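Local coordinates for protein galactan 1,3-beta-galactosidase (Phanerochaete chrysosporium, PDB 7BYS) that probably hydrolyses beta-1,3-galactan from its chain ends as a family 43 glycoside hydrolase, and carries a calcium-binding carbohydrate-binding module, at residues Q347-G350 with G351-V355. Residues are numbered along the deposited sequence; the frame is centred on the assembly and turned at random.
Sequences QSNG and GSHWV
A glycine corner between the two sheets of the carbohydrate-binding module's beta-sandwich brings S348, N349 and G350 up to the ring of H353. Strand 339-349 lies in one sheet and strand 352-360 in the other. The chain passes between them through G350 and G351. Both glycines have positive phi. The corner is closed by a side-chain to backbone hydrogen bond. H353 NE2 donates to G350 O at 2.8 Å, with an N-H...O angle of 145°. The oxygen sits close to the ring plane. The bond is somewhat bent at the hydrogen and reaches the carbonyl of G350 from above its plane. In H353, CG lies anti to the carbonyl carbon (chi1 -69°), which turns the ring toward G350, with its edge to the carbonyl oxygen. Its other nitrogen, ND1, is hydrogen-bonded to the backbone O of the C-terminal Y427. The ring is thus held through both nitrogens, joining the corner to the chain end. The N349 amide lies at the ring edge, its plane turned 35° from that of the imidazole; its CG comes to 4.0 Å from H353 CE1. On the incoming strand, S348 forms an ST turn: its OG accepts from G350 N at 3.0 Å. OG is anti to the backbone N of S348, beside the carbonyl carbon, and this torsion puts it within reach of the G350 N-H. The same S348 OG approaches the imidazole obliquely, 3.5 Å from H353 CD2.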
loop_
_atom_site.group_PDB
_atom_site.type_symbol
_atom_site.label_atom_id
_atom_site.label_comp_id
_atom_site.label_asym_id
_atom_site.label_seq_id
_atom_site.Cartn_x
_atom_site.Cartn_y
_atom_site.Cartn_z
ATOM N N GLN A 347 -19.870 -23.675 0.312
ATOM C CA GLN A 347 -19.283 -24.860 -0.297
ATOM C C GLN A 347 -17.762 -24.778 -0.273
ATOM O O GLN A 347 -17.177 -23.706 -0.461
ATOM C CB GLN A 347 -19.770 -24.975 -1.745
ATOM C CG GLN A 347 -19.296 -26.213 -2.512
ATOM C CD GLN A 347 -17.853 -26.114 -3.005
ATOM O OE1 GLN A 347 -17.348 -25.024 -3.291
ATOM N NE2 GLN A 347 -17.184 -27.260 -3.103
ATOM N N SER A 348 -17.116 -25.924 -0.063
ATOM C CA SER A 348 -15.666 -25.977 -0.148
ATOM C C SER A 348 -15.207 -27.359 -0.584
ATOM O O SER A 348 -15.925 -28.350 -0.442
ATOM C CB SER A 348 -15.003 -25.613 1.181
ATOM O OG SER A 348 -13.604 -25.471 1.005
ATOM N N ASN A 349 -13.992 -27.398 -1.127
ATOM C CA ASN A 349 -13.246 -28.629 -1.340
ATOM C C ASN A 349 -12.418 -29.011 -0.124
ATOM O O ASN A 349 -11.753 -30.051 -0.145
ATOM C CB ASN A 349 -12.319 -28.490 -2.559
ATOM C CG ASN A 349 -11.581 -27.152 -2.593
ATOM O OD1 ASN A 349 -11.500 -26.445 -1.590
ATOM N ND2 ASN A 349 -11.037 -26.805 -3.757
ATOM N N GLY A 350 -12.448 -28.197 0.927
ATOM C CA GLY A 350 -11.627 -28.399 2.105
ATOM C C GLY A 350 -10.374 -27.547 2.064
ATOM O O GLY A 350 -10.095 -26.821 1.105
ATOM N N GLY A 351 -9.608 -27.644 3.142
ATOM C CA GLY A 351 -8.379 -26.897 3.253
ATOM C C GLY A 351 -8.609 -25.447 3.634
ATOM O O GLY A 351 -9.692 -25.034 4.054
ATOM N N SER A 352 -7.552 -24.662 3.469
ATOM C CA SER A 352 -7.565 -23.265 3.878
ATOM C C SER A 352 -7.964 -22.371 2.712
ATOM O O SER A 352 -7.526 -22.568 1.575
ATOM C CB SER A 352 -6.188 -22.867 4.408
ATOM O OG SER A 352 -6.094 -21.467 4.553
ATOM N N HIS A 353 -8.808 -21.386 3.002
ATOM C CA HIS A 353 -9.328 -20.500 1.975
ATOM C C HIS A 353 -9.330 -19.063 2.466
ATOM O O HIS A 353 -9.737 -18.784 3.595
ATOM C CB HIS A 353 -10.746 -20.915 1.578
ATOM C CG HIS A 353 -10.784 -22.215 0.841
ATOM N ND1 HIS A 353 -10.861 -22.289 -0.531
ATOM C CD2 HIS A 353 -10.713 -23.491 1.288
ATOM C CE1 HIS A 353 -10.853 -23.558 -0.902
ATOM N NE2 HIS A 353 -10.761 -24.307 0.184
ATOM N N TRP A 354 -8.866 -18.157 1.605
ATOM C CA TRP A 354 -9.032 -16.737 1.870
ATOM C C TRP A 354 -10.485 -16.347 1.668
ATOM O O TRP A 354 -11.107 -16.714 0.670
ATOM C CB TRP A 354 -8.157 -15.932 0.917
ATOM C CG TRP A 354 -6.744 -15.902 1.349
ATOM C CD1 TRP A 354 -5.686 -16.500 0.725
ATOM C CD2 TRP A 354 -6.214 -15.261 2.515
ATOM N NE1 TRP A 354 -4.534 -16.262 1.422
ATOM C CE2 TRP A 354 -4.827 -15.496 2.520
ATOM C CE3 TRP A 354 -6.771 -14.479 3.532
ATOM C CZ2 TRP A 354 -3.992 -14.998 3.515
ATOM C CZ3 TRP A 354 -5.939 -13.988 4.525
ATOM C CH2 TRP A 354 -4.567 -14.245 4.506
ATOM N N VAL A 355 -11.022 -15.587 2.618
ATOM C CA VAL A 355 -12.382 -15.078 2.546
ATOM C C VAL A 355 -12.327 -13.563 2.705
ATOM O O VAL A 355 -11.750 -13.056 3.671
ATOM C CB VAL A 355 -13.274 -15.723 3.626
ATOM C CG1 VAL A 355 -14.699 -15.219 3.513
ATOM C CG2 VAL A 355 -13.228 -17.262 3.518
#